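ADP-ribosylating toxin CARDS (Mycoplasma pneumoniae, PDB 4TLV) transfers ADP-ribose from NAD+ to target proteins as the main virulence factor of the bacterium, and causes vacuoles to form in mammalian cells. Local coordinates at residues H24-L29 with Y79-R84; T55-I60 with V319-C324; D531-P536 with F543-C548. One frame throughout, in Å; residues are numbered along the deposited sequence.

Contact 1. Residues H24-L29 with Y79-R84; sequences HGFSTL and YLYEIR
Tyr81 meets Phe26 in a T-shaped aromatic pair. The edge of the Phe26 ring is directed at the face of Tyr81, with the ring centroids 5.5 Å apart and the planes at 79°. Phe26 CZ does the touching. It lies near the inner end of the tyrosine, 3.7 Å from Tyr81 CD2 and 3.9 Å from Tyr81 CG. Tyr81 CB is close behind, 4.1 Å from Phe26 CZ. The far end of the tyrosine is held separately, by a hydrogen bond between Tyr81 OH and the carbonyl of Arg16.

Glu82 points to the other side of the strand, where its carboxylate forms a salt bridge with Arg147. Ile83 brings the chain back to the side of Phe26. Its CG1 stands anti to the carbonyl carbon (chi1 -55°), and the branch then runs out extended to CD1. This methyl packs 3.7 Å from Phe26 CE2. Two adjacent atoms of one phenyl ring thus rest on two alternate residues of the strand. All three touching residues are buried, and the contact between them is wholly apolar.

The route of the other segment explains how the ring gets there. Gly25 is the first residue to leave helix 18-24, and it does so with positive phi. Phe26 follows at once and sends its side chain toward the strand. Its backbone is hydrogen-bonded to Ile141.

The contact belongs to the mono-ADP-ribosyltransferase domain. Strand 76-84 runs between strands 9-14 and 146-156, antiparallel to both. Phe26 also touches Arg12 and Asp14 of strand 9-14, while Ile21 of helix 18-24 packs against both Phe26 and Tyr81. The aromatic pair therefore joins the loop after this helix to the sheet beneath it.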
ATOM      1  N   HIS A  24     -10.417 -10.982  27.124  1.00 20.53           N
ATOM      2  CA  HIS A  24     -10.810  -9.588  27.312  1.00 23.49           C
ATOM      3  C   HIS A  24     -10.876  -8.719  26.055  1.00 23.64           C
ATOM      4  O   HIS A  24     -11.329  -7.584  26.139  1.00 19.54           O
ATOM      5  CB  HIS A  24      -9.871  -8.907  28.304  1.00 21.58           C
ATOM      6  CG  HIS A  24      -9.866  -9.552  29.651  1.00 29.84           C
ATOM      7  ND1 HIS A  24     -10.916  -9.431  30.535  1.00 29.62           N
ATOM      8  CD2 HIS A  24      -8.945 -10.331  30.264  1.00 30.89           C
ATOM      9  CE1 HIS A  24     -10.642 -10.109  31.636  1.00 36.39           C
ATOM     10  NE2 HIS A  24      -9.450 -10.662  31.497  1.00 34.68           N
ATOM     11  N   GLY A  25     -10.405  -9.222  24.916  1.00 17.63           N
ATOM     12  CA  GLY A  25     -10.314  -8.390  23.722  1.00 16.75           C
ATOM     13  C   GLY A  25      -9.233  -7.324  23.863  1.00 19.05           C
ATOM     14  O   GLY A  25      -8.266  -7.508  24.604  1.00 18.51           O
ATOM     15  N   PHE A  26      -9.385  -6.209  23.148  1.00 14.91           N
ATOM     16  CA  PHE A  26      -8.421  -5.115  23.229  1.00 14.66           C
ATOM     17  C   PHE A  26      -9.083  -3.856  23.777  1.00 16.22           C
ATOM     18  O   PHE A  26     -10.183  -3.504  23.378  1.00 15.57           O
ATOM     19  CB  PHE A  26      -7.842  -4.806  21.842  1.00 12.90           C
ATOM     20  CG  PHE A  26      -7.042  -5.931  21.249  1.00 15.34           C
ATOM     21  CD1 PHE A  26      -5.692  -6.077  21.563  1.00 14.68           C
ATOM     22  CD2 PHE A  26      -7.635  -6.841  20.389  1.00 15.49           C
ATOM     23  CE1 PHE A  26      -4.954  -7.111  21.030  1.00 12.17           C
ATOM     24  CE2 PHE A  26      -6.897  -7.890  19.839  1.00 15.30           C
ATOM     25  CZ  PHE A  26      -5.553  -8.018  20.156  1.00 12.09           C
ATOM     26  N   SER A  27      -8.400  -3.168  24.677  1.00 14.91           N
ATOM     27  CA  SER A  27      -8.944  -1.945  25.268  1.00 14.45           C
ATOM     28  C   SER A  27      -8.298  -0.726  24.640  1.00 17.88           C
ATOM     29  O   SER A  27      -7.205  -0.826  24.085  1.00 17.41           O
ATOM     30  CB  SER A  27      -8.688  -1.935  26.783  1.00 21.16           C
ATOM     31  OG  SER A  27      -9.459  -2.944  27.419  1.00 30.63           O
ATOM     32  N   THR A  28      -8.956   0.429  24.729  1.00 13.95           N
ATOM     33  CA  THR A  28      -8.415   1.645  24.128  1.00 15.19           C
ATOM     34  C   THR A  28      -7.380   2.298  25.046  1.00 15.72           C
ATOM     35  O   THR A  28      -7.351   2.036  26.248  1.00 17.22           O
ATOM     36  CB  THR A  28      -9.528   2.683  23.880  1.00 17.61           C
ATOM     37  OG1 THR A  28     -10.010   3.161  25.141  1.00 18.20           O
ATOM     38  CG2 THR A  28     -10.699   2.060  23.091  1.00 13.22           C
ATOM     39  N   LEU A  29      -6.553   3.168  24.480  1.00 14.95           N
ATOM     40  CA  LEU A  29      -5.642   3.992  25.258  1.00 17.55           C
ATOM     41  C   LEU A  29      -6.403   5.017  26.106  1.00 20.56           C
ATOM     42  O   LEU A  29      -6.071   5.248  27.271  1.00 19.12           O
ATOM     43  CB  LEU A  29      -4.670   4.734  24.323  1.00 16.70           C
ATOM     44  CG  LEU A  29      -3.690   3.859  23.534  1.00 20.26           C
ATOM     45  CD1 LEU A  29      -3.116   4.624  22.340  1.00 17.20           C
ATOM     46  CD2 LEU A  29      -2.586   3.343  24.453  1.00 23.67           C
ATOM     47  N   TYR A  79       2.588 -11.591  19.869  1.00 14.55           N
ATOM     48  CA  TYR A  79       1.560 -12.425  19.259  1.00 12.07           C
ATOM     49  C   TYR A  79       0.869 -11.705  18.129  1.00 15.44           C
ATOM     50  O   TYR A  79       0.578 -10.522  18.237  1.00 12.34           O
ATOM     51  CB  TYR A  79       0.531 -12.859  20.292  1.00 14.54           C
ATOM     52  CG  TYR A  79       1.166 -13.711  21.351  1.00 18.57           C
ATOM     53  CD1 TYR A  79       1.307 -15.076  21.166  1.00 17.70           C
ATOM     54  CD2 TYR A  79       1.679 -13.140  22.507  1.00 18.90           C
ATOM     55  CE1 TYR A  79       1.911 -15.865  22.117  1.00 27.72           C
ATOM     56  CE2 TYR A  79       2.297 -13.917  23.464  1.00 23.31           C
ATOM     57  CZ  TYR A  79       2.405 -15.281  23.264  1.00 26.47           C
ATOM     58  OH  TYR A  79       3.011 -16.066  24.220  1.00 34.46           O
ATOM     59  N   LEU A  80       0.630 -12.426  17.044  1.00 13.54           N
ATOM     60  CA  LEU A  80      -0.161 -11.903  15.939  1.00 15.06           C
ATOM     61  C   LEU A  80      -1.581 -12.374  16.154  1.00 17.50           C
ATOM     62  O   LEU A  80      -1.824 -13.575  16.262  1.00 14.89           O
ATOM     63  CB  LEU A  80       0.350 -12.451  14.618  1.00 14.94           C
ATOM     64  CG  LEU A  80      -0.508 -12.178  13.375  1.00 17.75           C
ATOM     65  CD1 LEU A  80      -0.447 -10.693  13.017  1.00 16.91           C
ATOM     66  CD2 LEU A  80      -0.003 -13.024  12.231  1.00 15.52           C
ATOM     67  N   TYR A  81      -2.514 -11.431  16.227  1.00 13.57           N
ATOM     68  CA  TYR A  81      -3.920 -11.770  16.387  1.00 10.54           C
ATOM     69  C   TYR A  81      -4.718 -11.551  15.115  1.00 15.79           C
ATOM     70  O   TYR A  81      -4.573 -10.520  14.449  1.00 12.59           O
ATOM     71  CB  TYR A  81      -4.529 -10.923  17.492  1.00 14.26           C
ATOM     72  CG  TYR A  81      -3.961 -11.269  18.830  1.00 11.94           C
ATOM     73  CD1 TYR A  81      -4.417 -12.387  19.522  1.00 12.28           C
ATOM     74  CD2 TYR A  81      -2.954 -10.506  19.402  1.00 12.56           C
ATOM     75  CE1 TYR A  81      -3.897 -12.718  20.752  1.00 14.91           C
ATOM     76  CE2 TYR A  81      -2.418 -10.841  20.634  1.00 14.32           C
ATOM     77  CZ  TYR A  81      -2.900 -11.942  21.304  1.00 13.16           C
ATOM     78  OH  TYR A  81      -2.386 -12.293  22.530  1.00 18.21           O
ATOM     79  N   GLU A  82      -5.576 -12.520  14.810  1.00 13.84           N
ATOM     80  CA  GLU A  82      -6.493 -12.444  13.683  1.00 13.30           C
ATOM     81  C   GLU A  82      -7.869 -12.084  14.232  1.00 11.06           C
ATOM     82  O   GLU A  82      -8.390 -12.780  15.103  1.00 15.30           O
ATOM     83  CB  GLU A  82      -6.549 -13.801  12.988  1.00 13.31           C
ATOM     84  CG  GLU A  82      -7.570 -13.881  11.868  1.00 15.42           C
ATOM     85  CD  GLU A  82      -7.613 -15.272  11.248  1.00 18.40           C
ATOM     86  OE1 GLU A  82      -8.056 -16.207  11.933  1.00 19.05           O
ATOM     87  OE2 GLU A  82      -7.192 -15.417  10.093  1.00 28.14           O
ATOM     88  N   ILE A  83      -8.457 -10.998  13.724  1.00  9.67           N
ATOM     89  CA  ILE A  83      -9.620 -10.374  14.337  1.00 10.71           C
ATOM     90  C   ILE A  83     -10.714 -10.172  13.288  1.00 11.40           C
ATOM     91  O   ILE A  83     -10.478  -9.517  12.271  1.00 11.55           O
ATOM     92  CB  ILE A  83      -9.236  -8.978  14.906  1.00 12.74           C
ATOM     93  CG1 ILE A  83      -8.051  -9.077  15.880  1.00 11.66           C
ATOM     94  CG2 ILE A  83     -10.443  -8.277  15.529  1.00 10.22           C
ATOM     95  CD1 ILE A  83      -7.353  -7.729  16.161  1.00 14.52           C
ATOM     96  N   ARG A  84     -11.904 -10.723  13.535  1.00 11.02           N
ATOM     97  CA  ARG A  84     -13.021 -10.541  12.619  1.00 10.93           C
ATOM     98  C   ARG A  84     -13.460  -9.091  12.700  1.00 11.79           C
ATOM     99  O   ARG A  84     -13.722  -8.579  13.783  1.00 10.74           O
ATOM    100  CB  ARG A  84     -14.209 -11.472  12.952  1.00 10.70           C
ATOM    101  CG  ARG A  84     -15.439 -11.283  12.063  1.00 10.22           C
ATOM    102  CD  ARG A  84     -16.602 -12.264  12.430  1.00 13.01           C
ATOM    103  NE  ARG A  84     -16.729 -12.423  13.880  1.00 11.49           N
ATOM    104  CZ  ARG A  84     -17.281 -11.526  14.692  1.00 14.80           C
ATOM    105  NH1 ARG A  84     -17.804 -10.399  14.201  1.00 11.26           N
ATOM    106  NH2 ARG A  84     -17.303 -11.749  16.002  1.00 13.58           N
TER

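Contact 2. Residues T55-I60 with V319-C324; sequences TPTAAI and VYQRIC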
ATOM      1  N   THR A  55      -3.509  -6.753   6.531  1.00 12.10           N
ATOM      2  CA  THR A  55      -2.700  -7.961   6.269  1.00 13.65           C
ATOM      3  C   THR A  55      -1.736  -8.255   7.414  1.00 14.70           C
ATOM      4  O   THR A  55      -1.286  -7.336   8.097  1.00 12.46           O
ATOM      5  CB  THR A  55      -1.819  -7.838   4.985  1.00 15.50           C
ATOM      6  OG1 THR A  55      -0.790  -6.853   5.182  1.00 12.73           O
ATOM      7  CG2 THR A  55      -2.655  -7.475   3.749  1.00 15.06           C
ATOM      8  N   PRO A  56      -1.376  -9.540   7.601  1.00 14.54           N
ATOM      9  CA  PRO A  56      -0.393  -9.889   8.631  1.00 15.97           C
ATOM     10  C   PRO A  56       0.966  -9.240   8.356  1.00 13.15           C
ATOM     11  O   PRO A  56       1.661  -8.815   9.276  1.00 12.35           O
ATOM     12  CB  PRO A  56      -0.270 -11.420   8.503  1.00 13.28           C
ATOM     13  CG  PRO A  56      -1.548 -11.851   7.891  1.00 15.46           C
ATOM     14  CD  PRO A  56      -1.961 -10.734   6.961  1.00 14.91           C
ATOM     15  N   THR A  57       1.345  -9.156   7.089  1.00 11.09           N
ATOM     16  CA  THR A  57       2.633  -8.584   6.750  1.00 14.15           C
ATOM     17  C   THR A  57       2.750  -7.115   7.174  1.00 13.14           C
ATOM     18  O   THR A  57       3.786  -6.691   7.692  1.00 12.08           O
ATOM     19  CB  THR A  57       2.927  -8.728   5.248  1.00 15.39           C
ATOM     20  OG1 THR A  57       2.919 -10.117   4.905  1.00 18.15           O
ATOM     21  CG2 THR A  57       4.288  -8.133   4.914  1.00 17.97           C
ATOM     22  N   ALA A  58       1.696  -6.339   6.947  1.00 12.97           N
ATOM     23  CA  ALA A  58       1.703  -4.943   7.366  1.00 11.97           C
ATOM     24  C   ALA A  58       1.593  -4.810   8.889  1.00 10.31           C
ATOM     25  O   ALA A  58       2.216  -3.931   9.480  1.00 14.33           O
ATOM     26  CB  ALA A  58       0.583  -4.154   6.652  1.00 12.94           C
ATOM     27  N   ALA A  59       0.806  -5.673   9.528  1.00 11.49           N
ATOM     28  CA  ALA A  59       0.689  -5.628  10.990  1.00 11.36           C
ATOM     29  C   ALA A  59       2.041  -5.880  11.667  1.00 11.65           C
ATOM     30  O   ALA A  59       2.287  -5.384  12.763  1.00 11.36           O
ATOM     31  CB  ALA A  59      -0.340  -6.649  11.496  1.00 12.71           C
ATOM     32  N   ILE A  60       2.895  -6.684  11.041  1.00  9.79           N
ATOM     33  CA  ILE A  60       4.114  -7.131  11.724  1.00 11.56           C
ATOM     34  C   ILE A  60       5.367  -6.352  11.315  1.00 10.95           C
ATOM     35  O   ILE A  60       6.432  -6.502  11.930  1.00 10.93           O
ATOM     36  CB  ILE A  60       4.346  -8.667  11.579  1.00 17.09           C
ATOM     37  CG1 ILE A  60       5.406  -9.142  12.582  1.00 20.20           C
ATOM     38  CG2 ILE A  60       4.805  -9.010  10.182  1.00 17.09           C
ATOM     39  CD1 ILE A  60       5.444 -10.671  12.756  1.00 23.44           C
ATOM     40  N   VAL A 319       7.743  -1.580   1.572  1.00  9.53           N
ATOM     41  CA  VAL A 319       6.740  -1.848   2.599  1.00  9.59           C
ATOM     42  C   VAL A 319       5.352  -2.123   2.031  1.00  8.35           C
ATOM     43  O   VAL A 319       4.466  -2.555   2.768  1.00  9.73           O
ATOM     44  CB  VAL A 319       6.624  -0.676   3.591  1.00 11.01           C
ATOM     45  CG1 VAL A 319       7.793  -0.711   4.591  1.00 12.47           C
ATOM     46  CG2 VAL A 319       6.571   0.652   2.825  1.00 10.07           C
ATOM     47  N   TYR A 320       5.179  -1.904   0.726  1.00  8.78           N
ATOM     48  CA  TYR A 320       3.952  -2.332   0.036  1.00  8.34           C
ATOM     49  C   TYR A 320       4.122  -3.765  -0.459  1.00 11.39           C
ATOM     50  O   TYR A 320       3.254  -4.299  -1.139  1.00 13.12           O
ATOM     51  CB  TYR A 320       3.646  -1.403  -1.151  1.00 10.89           C
ATOM     52  CG  TYR A 320       3.322   0.004  -0.721  1.00 10.76           C
ATOM     53  CD1 TYR A 320       2.094   0.310  -0.157  1.00 12.67           C
ATOM     54  CD2 TYR A 320       4.244   1.017  -0.857  1.00 11.79           C
ATOM     55  CE1 TYR A 320       1.801   1.606   0.270  1.00 13.91           C
ATOM     56  CE2 TYR A 320       3.959   2.302  -0.437  1.00 13.08           C
ATOM     57  CZ  TYR A 320       2.734   2.585   0.128  1.00 16.20           C
ATOM     58  OH  TYR A 320       2.447   3.872   0.531  1.00 20.87           O
ATOM     59  N   GLN A 321       5.247  -4.374  -0.092  1.00 10.38           N
ATOM     60  CA  GLN A 321       5.599  -5.737  -0.510  1.00  9.47           C
ATOM     61  C   GLN A 321       6.079  -5.871  -1.960  1.00  9.61           C
ATOM     62  O   GLN A 321       6.151  -6.985  -2.480  1.00  9.69           O
ATOM     63  CB  GLN A 321       4.448  -6.731  -0.242  1.00 11.47           C
ATOM     64  CG  GLN A 321       4.078  -6.887   1.223  1.00 13.29           C
ATOM     65  CD  GLN A 321       3.026  -7.975   1.458  1.00 14.51           C
ATOM     66  OE1 GLN A 321       1.830  -7.563   1.839  1.00 13.99           O
ATOM     67  NE2 GLN A 321       3.291  -9.175   1.280  1.00 13.02           N
ATOM     68  N   ARG A 322       6.423  -4.755  -2.605  1.00  9.71           N
ATOM     69  CA  ARG A 322       6.802  -4.796  -4.008  1.00 11.60           C
ATOM     70  C   ARG A 322       8.293  -5.009  -4.143  1.00 10.85           C
ATOM     71  O   ARG A 322       9.078  -4.517  -3.334  1.00 10.59           O
ATOM     72  CB  ARG A 322       6.416  -3.498  -4.713  1.00 11.30           C
ATOM     73  CG  ARG A 322       4.932  -3.118  -4.549  1.00 11.62           C
ATOM     74  CD  ARG A 322       4.657  -1.755  -5.220  1.00  9.40           C
ATOM     75  NE  ARG A 322       5.345  -0.665  -4.541  1.00  9.78           N
ATOM     76  CZ  ARG A 322       5.078   0.623  -4.754  1.00 14.06           C
ATOM     77  NH1 ARG A 322       4.135   0.964  -5.625  1.00  8.83           N
ATOM     78  NH2 ARG A 322       5.775   1.578  -4.126  1.00 10.94           N
ATOM     79  N   ILE A 323       8.689  -5.751  -5.163  1.00 11.25           N
ATOM     80  CA  ILE A 323      10.107  -5.833  -5.497  1.00 10.03           C
ATOM     81  C   ILE A 323      10.339  -4.908  -6.687  1.00 12.97           C
ATOM     82  O   ILE A 323       9.870  -5.190  -7.794  1.00 12.17           O
ATOM     83  CB  ILE A 323      10.502  -7.287  -5.867  1.00 10.59           C
ATOM     84  CG1 ILE A 323      10.201  -8.224  -4.698  1.00 13.46           C
ATOM     85  CG2 ILE A 323      11.975  -7.356  -6.267  1.00 11.22           C
ATOM     86  CD1 ILE A 323      10.174  -9.716  -5.088  1.00 17.97           C
ATOM     87  N   CYS A 324      11.032  -3.793  -6.461  1.00 11.07           N
ATOM     88  CA  CYS A 324      11.163  -2.746  -7.469  1.00 11.51           C
ATOM     89  C   CYS A 324      12.582  -2.651  -8.005  1.00 11.80           C
ATOM     90  O   CYS A 324      13.544  -2.857  -7.254  1.00 12.62           O
ATOM     91  CB  CYS A 324      10.826  -1.375  -6.879  1.00 10.58           C
ATOM     92  SG  CYS A 324       9.261  -1.230  -6.022  1.00 17.13           S
TER
HETATM   93  O   HOH W   1       0.468  -5.633   3.135  1.00 13.87           O
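Thr57 and Gln321 make the direct van der Waals contact between the ADP-ribosyltransferase domain and D2. The two side chains approach from opposite directions. Thr57 CG2 rests 3.7 Å from Gln321 CD, and Thr57 CB is 3.8 Å from Gln321 OE1. The glutamine chain is extended beyond CG (chi2 -175°), which carries its amide to the helix.

The polar link runs through water. Thr55 OG1 and Gln321 OE1 are 4.3 Å apart, too far for a direct bond. One water closes the gap, 2.7 Å from Thr55 OG1 and 2.7 Å from Gln321 OE1, to which it donates. Thr55 is also the N-cap of helix 56-60: its OG1 accepts from Ala58 N at 3.1 Å. The same hydroxyl thus closes the first turn and holds the bridging water. The amide nitrogen of Gln321 is bonded to Glu381 and to the carbonyl of Trp364, which fixes the amide's rotation and turns OE1 to the water.

Gln321 sits in the turn just before strand 323-325, which pairs antiparallel with strand 315-317. Lys365 of strand 364-368 touches both Thr57 and Gln321, and Met434 packs on Thr57 from a loop.

Contact 3. Residues D531-P536 with F543-C548; sequences DDLTIP and FRHIRC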
ATOM      1  N   ASP A 531     -19.816  11.962  -2.621  1.00 15.17           N
ATOM      2  CA  ASP A 531     -21.056  12.737  -2.645  1.00 18.93           C
ATOM      3  C   ASP A 531     -22.257  11.876  -2.235  1.00 19.34           C
ATOM      4  O   ASP A 531     -22.211  11.226  -1.198  1.00 19.46           O
ATOM      5  CB  ASP A 531     -21.253  13.434  -4.004  1.00 18.34           C
ATOM      6  CG  ASP A 531     -20.147  14.472  -4.304  1.00 20.66           C
ATOM      7  OD1 ASP A 531     -19.743  15.222  -3.390  1.00 21.79           O
ATOM      8  OD2 ASP A 531     -19.682  14.543  -5.457  1.00 22.71           O
ATOM      9  N   ASP A 532     -23.316  11.855  -3.044  1.00 19.18           N
ATOM     10  CA  ASP A 532     -24.504  11.059  -2.723  1.00 20.87           C
ATOM     11  C   ASP A 532     -24.608   9.810  -3.590  1.00 23.42           C
ATOM     12  O   ASP A 532     -25.689   9.252  -3.754  1.00 18.34           O
ATOM     13  CB  ASP A 532     -25.787  11.890  -2.890  1.00 26.42           C
ATOM     14  CG  ASP A 532     -25.886  13.027  -1.890  1.00 41.54           C
ATOM     15  OD1 ASP A 532     -25.621  12.796  -0.688  1.00 49.36           O
ATOM     16  OD2 ASP A 532     -26.240  14.155  -2.306  1.00 49.71           O
ATOM     17  N   LEU A 533     -23.489   9.385  -4.168  1.00 18.01           N
ATOM     18  CA  LEU A 533     -23.475   8.189  -5.000  1.00 18.62           C
ATOM     19  C   LEU A 533     -23.823   6.950  -4.208  1.00 19.67           C
ATOM     20  O   LEU A 533     -23.459   6.833  -3.035  1.00 18.50           O
ATOM     21  CB  LEU A 533     -22.094   7.990  -5.634  1.00 13.61           C
ATOM     22  CG  LEU A 533     -21.733   9.083  -6.639  1.00 16.61           C
ATOM     23  CD1 LEU A 533     -20.261   8.993  -7.071  1.00 15.55           C
ATOM     24  CD2 LEU A 533     -22.666   8.990  -7.831  1.00 17.26           C
ATOM     25  N   THR A 534     -24.502   6.014  -4.865  1.00 17.31           N
ATOM     26  CA  THR A 534     -24.704   4.689  -4.305  1.00 18.68           C
ATOM     27  C   THR A 534     -23.438   3.872  -4.561  1.00 17.27           C
ATOM     28  O   THR A 534     -23.043   3.670  -5.706  1.00 16.01           O
ATOM     29  CB  THR A 534     -25.950   4.018  -4.919  1.00 21.75           C
ATOM     30  OG1 THR A 534     -27.084   4.865  -4.698  1.00 20.85           O
ATOM     31  CG2 THR A 534     -26.216   2.645  -4.283  1.00 22.28           C
ATOM     32  N   ILE A 535     -22.787   3.439  -3.480  1.00 17.10           N
ATOM     33  CA  ILE A 535     -21.494   2.767  -3.553  1.00 16.09           C
ATOM     34  C   ILE A 535     -21.536   1.525  -2.667  1.00 20.36           C
ATOM     35  O   ILE A 535     -21.709   1.643  -1.457  1.00 16.71           O
ATOM     36  CB  ILE A 535     -20.341   3.698  -3.065  1.00 18.59           C
ATOM     37  CG1 ILE A 535     -20.324   5.010  -3.861  1.00 15.02           C
ATOM     38  CG2 ILE A 535     -18.982   2.976  -3.145  1.00 16.34           C
ATOM     39  CD1 ILE A 535     -19.451   6.127  -3.240  1.00 15.29           C
ATOM     40  N   PRO A 536     -21.402   0.332  -3.267  1.00 17.96           N
ATOM     41  CA  PRO A 536     -21.295   0.115  -4.713  1.00 20.05           C
ATOM     42  C   PRO A 536     -22.636   0.357  -5.382  1.00 19.62           C
ATOM     43  O   PRO A 536     -23.657   0.457  -4.697  1.00 20.75           O
ATOM     44  CB  PRO A 536     -20.944  -1.365  -4.813  1.00 20.85           C
ATOM     45  CG  PRO A 536     -21.562  -1.963  -3.593  1.00 28.22           C
ATOM     46  CD  PRO A 536     -21.316  -0.935  -2.521  1.00 24.73           C
ATOM     47  N   PHE A 543     -18.200   3.755  -8.404  1.00 13.56           N
ATOM     48  CA  PHE A 543     -18.188   5.084  -9.024  1.00 13.83           C
ATOM     49  C   PHE A 543     -17.726   6.158  -8.044  1.00 13.65           C
ATOM     50  O   PHE A 543     -17.940   6.045  -6.826  1.00 14.73           O
ATOM     51  CB  PHE A 543     -19.608   5.479  -9.472  1.00 12.44           C
ATOM     52  CG  PHE A 543     -20.151   4.664 -10.601  1.00 13.18           C
ATOM     53  CD1 PHE A 543     -19.557   4.695 -11.858  1.00 15.34           C
ATOM     54  CD2 PHE A 543     -21.306   3.918 -10.428  1.00 14.89           C
ATOM     55  CE1 PHE A 543     -20.093   3.956 -12.913  1.00 17.55           C
ATOM     56  CE2 PHE A 543     -21.841   3.180 -11.472  1.00 19.77           C
ATOM     57  CZ  PHE A 543     -21.234   3.200 -12.712  1.00 18.56           C
ATOM     58  N   ARG A 544     -17.111   7.210  -8.582  1.00 10.46           N
ATOM     59  CA  ARG A 544     -16.824   8.432  -7.842  1.00 12.40           C
ATOM     60  C   ARG A 544     -17.021   9.636  -8.757  1.00 14.47           C
ATOM     61  O   ARG A 544     -16.935   9.517  -9.979  1.00 14.66           O
ATOM     62  CB  ARG A 544     -15.365   8.456  -7.366  1.00 12.43           C
ATOM     63  CG  ARG A 544     -14.969   7.333  -6.401  1.00 12.78           C
ATOM     64  CD  ARG A 544     -15.637   7.522  -5.022  1.00 14.30           C
ATOM     65  NE  ARG A 544     -15.095   6.543  -4.065  1.00 13.06           N
ATOM     66  CZ  ARG A 544     -15.456   5.263  -4.011  1.00 14.33           C
ATOM     67  NH1 ARG A 544     -16.386   4.777  -4.836  1.00 14.76           N
ATOM     68  NH2 ARG A 544     -14.896   4.460  -3.113  1.00 14.20           N
ATOM     69  N   HIS A 545     -17.257  10.797  -8.160  1.00 12.79           N
ATOM     70  CA  HIS A 545     -17.075  12.061  -8.858  1.00 14.53           C
ATOM     71  C   HIS A 545     -15.600  12.465  -8.746  1.00 16.22           C
ATOM     72  O   HIS A 545     -14.929  12.121  -7.774  1.00 16.56           O
ATOM     73  CB  HIS A 545     -17.977  13.147  -8.263  1.00 15.08           C
ATOM     74  CG  HIS A 545     -19.437  12.894  -8.483  1.00 17.53           C
ATOM     75  ND1 HIS A 545     -20.415  13.354  -7.628  1.00 21.71           N
ATOM     76  CD2 HIS A 545     -20.079  12.193  -9.448  1.00 18.29           C
ATOM     77  CE1 HIS A 545     -21.601  12.964  -8.067  1.00 19.31           C
ATOM     78  NE2 HIS A 545     -21.426  12.259  -9.171  1.00 22.00           N
ATOM     79  N   ILE A 546     -15.101  13.179  -9.747  1.00 12.82           N
ATOM     80  CA  ILE A 546     -13.713  13.640  -9.743  1.00 13.81           C
ATOM     81  C   ILE A 546     -13.684  15.144  -9.987  1.00 15.48           C
ATOM     82  O   ILE A 546     -14.307  15.630 -10.923  1.00 17.23           O
ATOM     83  CB  ILE A 546     -12.857  12.886 -10.799  1.00 11.05           C
ATOM     84  CG1 ILE A 546     -12.857  11.382 -10.494  1.00 15.72           C
ATOM     85  CG2 ILE A 546     -11.426  13.440 -10.832  1.00 13.59           C
ATOM     86  CD1 ILE A 546     -12.137  10.526 -11.522  1.00 16.30           C
ATOM     87  N   ARG A 547     -12.992  15.876  -9.123  1.00 15.05           N
ATOM     88  CA  ARG A 547     -12.917  17.332  -9.225  1.00 16.48           C
ATOM     89  C   ARG A 547     -11.473  17.813  -9.186  1.00 20.02           C
ATOM     90  O   ARG A 547     -10.606  17.168  -8.597  1.00 17.06           O
ATOM     91  CB  ARG A 547     -13.694  17.990  -8.087  1.00 14.98           C
ATOM     92  CG  ARG A 547     -15.206  17.791  -8.186  1.00 18.35           C
ATOM     93  CD  ARG A 547     -15.960  18.536  -7.088  1.00 18.08           C
ATOM     94  NE  ARG A 547     -17.406  18.423  -7.296  1.00 19.49           N
ATOM     95  CZ  ARG A 547     -18.147  17.404  -6.879  1.00 23.61           C
ATOM     96  NH1 ARG A 547     -17.588  16.392  -6.219  1.00 20.25           N
ATOM     97  NH2 ARG A 547     -19.451  17.395  -7.118  1.00 26.03           N
ATOM     98  N   CYS A 548     -11.229  18.967  -9.791  1.00 17.90           N
ATOM     99  CA  CYS A 548      -9.901  19.556  -9.838  1.00 15.18           C
ATOM    100  C   CYS A 548      -9.688  20.463  -8.620  1.00 16.78           C
ATOM    101  O   CYS A 548     -10.595  21.197  -8.221  1.00 17.07           O
ATOM    102  CB  CYS A 548      -9.754  20.335 -11.156  1.00 15.47           C
ATOM    103  SG  CYS A 548      -8.233  21.253 -11.332  1.00 17.44           S
TER
HETATM  104  O   HOH W   2     -20.498   3.151  -6.946  1.00 16.17           O
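Asp531 OD2 is gripped by two side chains of strand 543-548, in the beta-trefoil domain D3. His545 ND1 donates to the anti lone pair of Asp531 OD2 at 2.6 Å, nearly straight (166°). Arg547 NH1 comes to the syn side of the same oxygen at 2.9 Å, making a salt bridge. Arg547 NH2 adds a weak bond. The oxygen lies in the ring plane of His545 and in the guanidinium plane of Arg547. The carboxylate might favour a protonated His545, though the charge of Arg547 would offset part of this. Asp531 OD1 has a partner of its own, Gln105 of the ADP-ribosyltransferase domain.

Leu533 covers one face of the same imidazole. Its CD1 stands 4.0 Å from the His545 ring centroid, only 11° off the normal, a CH-pi contact. Leu533 CD1 also packs 3.6 Å from Arg544 CA.

Arg544 bends back at chi2 (-70°), so that its NH1 reaches the carbonyl Phe543 O at 2.8 Å, from above the carbonyl plane. Arg544 NH2 also forms a salt bridge with Asp589. Ile535 CD1 lies over a face of this guanidinium, and Ile535 CG2 is 3.6 Å from Arg544 NH1. One residue earlier in the loop, a water donates to Thr534 O at 2.9 Å and accepts from Phe543 N at 2.8 Å.

In the fold
The three contacts sample all three domains of the toxin. Contact 1 lies within the ADP-ribosyltransferase domain, contact 2 joins that domain to D2, and contact 3 lies within D3. Contacts 1 and 2 touch: Leu80 CD2 is 4.1 Å from Pro56 CB, and their centres are about 20 Å apart. Their segments alternate along the chain. Contact 3 stands apart, its nearest atoms about 17 Å from those of contact 2 and about 19 Å from those of contact 1. It still faces the catalytic domain through Gln105. None of the six segments falls within residues 208-258, the inferred NAD+-binding region.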